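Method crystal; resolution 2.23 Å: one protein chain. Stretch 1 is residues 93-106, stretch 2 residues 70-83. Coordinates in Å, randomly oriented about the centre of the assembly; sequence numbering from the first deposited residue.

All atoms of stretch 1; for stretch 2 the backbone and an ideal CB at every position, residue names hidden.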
# COMPACT_ATOMS: atom_id res chain seq x y z
N ALA B 93 -5.85 -46.73 -3.32
CA ALA B 93 -4.56 -46.36 -3.90
C ALA B 93 -4.39 -44.88 -3.72
O ALA B 93 -5.34 -44.14 -3.87
CB ALA B 93 -4.50 -46.74 -5.38
N ASN B 94 -3.20 -44.47 -3.28
CA ASN B 94 -2.84 -43.09 -2.98
C ASN B 94 -1.56 -42.62 -3.70
O ASN B 94 -0.55 -43.35 -3.74
CB ASN B 94 -2.64 -42.95 -1.48
CG ASN B 94 -3.92 -42.92 -0.68
OD1 ASN B 94 -4.45 -41.86 -0.37
ND2 ASN B 94 -4.40 -44.08 -0.28
N THR B 95 -1.58 -41.37 -4.18
CA THR B 95 -0.40 -40.73 -4.78
C THR B 95 -0.41 -39.23 -4.45
O THR B 95 -1.37 -38.72 -3.88
CB THR B 95 -0.28 -41.05 -6.31
OG1 THR B 95 1.01 -40.65 -6.76
CG2 THR B 95 -1.32 -40.36 -7.15
N GLU B 96 0.68 -38.56 -4.77
CA GLU B 96 0.87 -37.14 -4.52
C GLU B 96 1.71 -36.54 -5.65
O GLU B 96 2.56 -37.23 -6.22
CB GLU B 96 1.58 -37.00 -3.16
CG GLU B 96 1.34 -35.67 -2.46
CD GLU B 96 1.89 -35.56 -1.04
OE1 GLU B 96 2.00 -36.60 -0.34
OE2 GLU B 96 2.15 -34.41 -0.63
N ALA B 97 1.48 -35.26 -5.96
CA ALA B 97 2.28 -34.55 -6.95
C ALA B 97 3.60 -34.07 -6.31
O ALA B 97 3.62 -33.80 -5.10
CB ALA B 97 1.50 -33.37 -7.49
N ASN B 98 4.70 -33.98 -7.09
CA ASN B 98 5.98 -33.51 -6.55
C ASN B 98 6.03 -32.00 -6.35
O ASN B 98 6.77 -31.51 -5.50
CB ASN B 98 7.14 -33.91 -7.45
CG ASN B 98 7.45 -35.36 -7.40
OD1 ASN B 98 7.45 -36.03 -8.43
ND2 ASN B 98 7.71 -35.87 -6.20
N GLU B 99 5.30 -31.27 -7.17
CA GLU B 99 5.25 -29.81 -7.12
C GLU B 99 3.93 -29.33 -6.56
O GLU B 99 2.90 -29.99 -6.71
CB GLU B 99 5.45 -29.22 -8.52
CG GLU B 99 6.87 -29.27 -9.05
CD GLU B 99 7.11 -28.26 -10.15
OE1 GLU B 99 6.84 -28.60 -11.32
OE2 GLU B 99 7.54 -27.12 -9.84
N LYS B 100 3.95 -28.18 -5.94
CA LYS B 100 2.76 -27.52 -5.40
C LYS B 100 2.19 -26.56 -6.43
O LYS B 100 2.96 -25.95 -7.18
CB LYS B 100 3.13 -26.76 -4.11
CG LYS B 100 3.45 -27.65 -2.92
CD LYS B 100 3.74 -26.78 -1.69
CE LYS B 100 4.04 -27.60 -0.44
NZ LYS B 100 2.81 -27.87 0.36
N PHE B 101 0.86 -26.43 -6.49
CA PHE B 101 0.16 -25.48 -7.36
C PHE B 101 0.28 -24.07 -6.72
O PHE B 101 0.18 -23.94 -5.50
CB PHE B 101 -1.31 -25.92 -7.52
CG PHE B 101 -2.23 -24.92 -8.19
CD1 PHE B 101 -2.28 -24.82 -9.57
CD2 PHE B 101 -3.04 -24.09 -7.43
CE1 PHE B 101 -3.12 -23.88 -10.19
CE2 PHE B 101 -3.91 -23.18 -8.04
CZ PHE B 101 -3.94 -23.09 -9.41
N VAL B 102 0.49 -23.03 -7.54
CA VAL B 102 0.67 -21.66 -7.01
C VAL B 102 -0.66 -20.93 -7.07
O VAL B 102 -1.18 -20.61 -8.14
CB VAL B 102 1.86 -20.91 -7.69
CG1 VAL B 102 2.07 -19.52 -7.08
CG2 VAL B 102 3.14 -21.73 -7.56
N TYR B 103 -1.26 -20.74 -5.89
CA TYR B 103 -2.58 -20.14 -5.73
C TYR B 103 -2.45 -18.62 -5.54
O TYR B 103 -1.68 -18.12 -4.70
CB TYR B 103 -3.31 -20.76 -4.52
CG TYR B 103 -4.81 -20.59 -4.47
CD1 TYR B 103 -5.39 -19.40 -4.05
CD2 TYR B 103 -5.65 -21.67 -4.75
CE1 TYR B 103 -6.78 -19.25 -3.99
CE2 TYR B 103 -7.04 -21.55 -4.66
CZ TYR B 103 -7.60 -20.34 -4.27
OH TYR B 103 -8.96 -20.24 -4.16
N GLN B 104 -3.23 -17.93 -6.32
CA GLN B 104 -3.35 -16.49 -6.28
C GLN B 104 -4.77 -16.16 -5.79
O GLN B 104 -5.74 -16.48 -6.48
CB GLN B 104 -3.05 -15.89 -7.69
CG GLN B 104 -3.41 -14.39 -7.88
CD GLN B 104 -2.57 -13.40 -7.10
OE1 GLN B 104 -1.33 -13.39 -7.15
NE2 GLN B 104 -3.23 -12.50 -6.37
N LYS B 105 -4.88 -15.56 -4.59
CA LYS B 105 -6.16 -15.15 -4.03
C LYS B 105 -6.77 -13.96 -4.81
O LYS B 105 -6.05 -13.10 -5.35
CB LYS B 105 -6.02 -14.74 -2.55
CG LYS B 105 -5.66 -15.81 -1.56
CD LYS B 105 -5.46 -15.17 -0.18
CE LYS B 105 -5.08 -16.13 0.92
NZ LYS B 105 -3.69 -16.64 0.75
N LYS B 106 -8.10 -13.89 -4.81
CA LYS B 106 -8.82 -12.79 -5.44
C LYS B 106 -9.87 -12.26 -4.47
O LYS B 106 -10.10 -12.83 -3.41
CB LYS B 106 -9.44 -13.20 -6.79
CG LYS B 106 -10.59 -14.19 -6.70
CD LYS B 106 -11.14 -14.41 -8.07
CE LYS B 106 -12.44 -15.13 -8.03
NZ LYS B 106 -12.84 -15.53 -9.40
N UNK B 70 -11.20 -29.12 -10.82
CA UNK B 70 -11.38 -27.67 -10.66
C UNK B 70 -10.80 -27.26 -9.32
O UNK B 70 -11.12 -27.88 -8.30
CB UNK B 70 -12.85 -27.27 -10.76
N UNK B 71 -9.87 -26.27 -9.32
CA UNK B 71 -9.21 -25.82 -8.09
C UNK B 71 -10.28 -25.21 -7.15
O UNK B 71 -10.99 -24.30 -7.55
CB UNK B 71 -8.11 -24.81 -8.40
N UNK B 72 -10.48 -25.77 -5.95
CA UNK B 72 -11.53 -25.22 -5.07
C UNK B 72 -11.05 -23.98 -4.29
O UNK B 72 -9.85 -23.66 -4.30
CB UNK B 72 -12.00 -26.29 -4.09
N UNK B 73 -11.98 -23.35 -3.54
CA UNK B 73 -11.67 -22.26 -2.62
C UNK B 73 -10.86 -22.81 -1.45
O UNK B 73 -11.10 -23.95 -1.05
CB UNK B 73 -12.95 -21.58 -2.12
N UNK B 74 -9.93 -21.99 -0.89
CA UNK B 74 -9.10 -22.28 0.29
C UNK B 74 -7.99 -23.32 0.02
O UNK B 74 -7.40 -23.87 0.96
CB UNK B 74 -9.99 -22.78 1.43
N UNK B 75 -7.64 -23.54 -1.27
CA UNK B 75 -6.60 -24.50 -1.67
C UNK B 75 -5.20 -23.84 -1.67
O UNK B 75 -4.33 -24.27 -2.43
CB UNK B 75 -6.91 -25.07 -3.06
N UNK B 76 -4.98 -22.85 -0.77
CA UNK B 76 -3.81 -21.97 -0.65
C UNK B 76 -2.45 -22.68 -0.68
O UNK B 76 -1.57 -22.20 -1.40
CB UNK B 76 -3.92 -21.18 0.65
N UNK B 77 -2.27 -23.81 0.04
CA UNK B 77 -1.00 -24.56 0.07
C UNK B 77 -0.61 -25.15 -1.29
O UNK B 77 0.57 -25.39 -1.53
CB UNK B 77 -1.09 -25.69 1.10
N UNK B 78 -1.60 -25.44 -2.14
CA UNK B 78 -1.35 -25.99 -3.46
C UNK B 78 -0.81 -27.41 -3.52
O UNK B 78 -0.50 -27.88 -4.62
CB UNK B 78 -0.37 -25.07 -4.19
N UNK B 79 -0.68 -28.12 -2.37
CA UNK B 79 -0.23 -29.53 -2.38
C UNK B 79 -1.35 -30.39 -2.97
O UNK B 79 -2.50 -30.25 -2.57
CB UNK B 79 0.14 -30.01 -0.97
N UNK B 80 -1.02 -31.21 -3.97
CA UNK B 80 -1.97 -32.05 -4.71
C UNK B 80 -1.86 -33.54 -4.32
O UNK B 80 -0.81 -34.16 -4.53
CB UNK B 80 -1.74 -31.89 -6.21
N UNK B 81 -2.97 -34.10 -3.82
CA UNK B 81 -3.11 -35.51 -3.46
C UNK B 81 -4.20 -36.12 -4.32
O UNK B 81 -5.16 -35.44 -4.65
CB UNK B 81 -3.43 -35.68 -1.97
N UNK B 82 -4.02 -37.37 -4.72
CA UNK B 82 -5.00 -38.13 -5.51
C UNK B 82 -5.19 -39.53 -4.89
O UNK B 82 -4.22 -40.20 -4.54
CB UNK B 82 -4.55 -38.24 -6.97
N UNK B 83 -6.45 -39.96 -4.78
CA UNK B 83 -6.81 -41.28 -4.29
C UNK B 83 -7.79 -41.90 -5.23
O UNK B 83 -8.68 -41.21 -5.74
CB UNK B 83 -7.39 -41.22 -2.87

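Position 70 has nothing of stretch 1 within 5.5 Å of its ideal CB, so this contact sets no preference. It is Val-70.

At position 71, CA-to-CB points toward stretch 1. The ideal CB lies 4.5 Å from Phe-101 CE2 and 5.1 Å from Tyr-103 CE2. A branched or medium apolar side chain suits this aromatic corner. It is Val-71. Its CG2 lies over one face of the Phe-101 ring, and its CG1 is 3.6 Å from Tyr-103 CE2.

Positions 72, 73 and 74 point away, so many side chains would fit. The phi of 72° at position 74 favours glycine or asparagine but admits others. They are Pro-72, Ala-73 and Lys-74. Pro-72 begins a type II turn that ends at position 75, and its O sits at the edge of the Tyr-103 ring.

At position 75 the bond points sideways, and the ideal CB is 3.9 Å from Tyr-103 CE2. A small residue suits such closeness to the ring. It is Ala-75, with CB 3.8 Å from Tyr-103 CE2.

Position 76 also points sideways. Its ideal CB is 4.5 Å from Lys-105 NZ and 5.2 Å from Tyr-103 CB. A cation and an aromatic ring are on offer, so an aromatic or an acid would suit. It is Tyr-76. Its edge meets the face of Tyr-103, with the planes at 81°. Lys-105 covers a face of the Tyr-76 ring, with NZ 4.1 Å from the Tyr-76 ring centroid in a cation-pi contact.

Position 77 points away, but its ideal CB is 4.5 Å from Lys-100 NZ. Polar or acidic residues suit. It is Asp-77. Its carboxylate does not reach Lys-100 NZ, but its backbone O lies 3.5 Å from Lys-100 CD.

At position 78 the phi is 68°, and an ideal CB would lie 1.8 Å from Phe-101 O, a clash. Only glycine fits this backbone. With Gly-78, CA comes 3.3 Å from Phe-101 O, and Phe-101 N donates to Gly-78 O at 2.7 Å.

At position 79 the ideal CB is 3.7 Å from Lys-100 NZ. An acid or a small polar residue suits. It is Asp-79. Its OD1 is 4.2 Å from Lys-100 NZ, beyond a salt bridge.

Position 80 has its ideal CB 3.8 Å from Ala-97 CB. An aliphatic side chain suits. It is Ile-80. Its CD1 reaches to 4.2 Å from Phe-101 CB. Its O accepts from Ala-97 N at 2.9 Å, and a water links its N to Ala-97 O and Glu-99 O.

Position 81 pairs with Glu-96 in the antiparallel sheet, on the same face. A basic residue suits. It is Lys-81, whose NZ makes a salt bridge with Glu-96 OE1 at 3.2 Å, a weak hydrogen bond.

Position 82 faces Thr-95 CG2 at 3.9 Å from the ideal CB. Apolar or beta-branched residues suit. It is Leu-82. Two backbone hydrogen bonds join it to Thr-95.

Position 83 lies beside Asn-94, with the ideal CB 3.7 Å from Ala-93 O. A small polar residue suits. It is Ser-83, with OG 2.7 Å from Asn-94 OD1.

Stretch 2, residues 70-83: VVPAKAYDGDIKLS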
# COMPACT_ATOMS: atom_id res chain seq x y z
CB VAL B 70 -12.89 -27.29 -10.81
CG1 VAL B 70 -13.10 -25.77 -10.70
CG2 VAL B 70 -13.44 -27.80 -12.14
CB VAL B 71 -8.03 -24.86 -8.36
CG1 VAL B 71 -7.54 -24.21 -7.07
CG2 VAL B 71 -6.89 -25.62 -9.04
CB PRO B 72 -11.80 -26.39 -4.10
CG PRO B 72 -10.42 -27.01 -3.93
CD PRO B 72 -9.76 -26.89 -5.29
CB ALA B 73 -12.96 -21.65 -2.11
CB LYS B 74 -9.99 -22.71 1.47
CG LYS B 74 -11.03 -21.68 1.87
CD LYS B 74 -12.12 -22.28 2.74
CE LYS B 74 -12.94 -21.22 3.45
NZ LYS B 74 -13.91 -20.52 2.55
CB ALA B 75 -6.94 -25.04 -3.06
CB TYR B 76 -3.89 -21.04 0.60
CG TYR B 76 -5.22 -20.31 0.76
CD1 TYR B 76 -5.89 -19.80 -0.34
CD2 TYR B 76 -5.78 -20.10 2.02
CE1 TYR B 76 -7.14 -19.17 -0.20
CE2 TYR B 76 -7.02 -19.49 2.17
CZ TYR B 76 -7.69 -19.01 1.06
OH TYR B 76 -8.91 -18.40 1.17
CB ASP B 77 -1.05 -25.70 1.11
CG ASP B 77 -1.38 -25.26 2.53
OD1 ASP B 77 -0.97 -24.13 2.91
OD2 ASP B 77 -2.04 -26.04 3.26
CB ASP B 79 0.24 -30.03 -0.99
CG ASP B 79 -0.81 -30.07 0.11
OD1 ASP B 79 -1.27 -28.97 0.54
OD2 ASP B 79 -1.14 -31.19 0.59
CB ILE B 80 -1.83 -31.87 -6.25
CG1 ILE B 80 -2.04 -30.41 -6.66
CG2 ILE B 80 -2.78 -32.81 -7.02
CD1 ILE B 80 -1.40 -30.06 -7.88
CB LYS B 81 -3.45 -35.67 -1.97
CG LYS B 81 -2.37 -35.17 -1.02
CD LYS B 81 -2.75 -35.50 0.41
CE LYS B 81 -1.79 -34.93 1.43
NZ LYS B 81 -0.45 -35.56 1.39
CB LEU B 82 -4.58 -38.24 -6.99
CG LEU B 82 -5.51 -39.02 -7.94
CD1 LEU B 82 -5.35 -38.54 -9.34
CD2 LEU B 82 -5.19 -40.52 -7.93
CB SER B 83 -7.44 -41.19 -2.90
OG SER B 83 -6.48 -40.97 -1.88
O HOH W 1 0.11 -21.83 -3.71
O HOH W 2 1.57 -31.29 -4.73
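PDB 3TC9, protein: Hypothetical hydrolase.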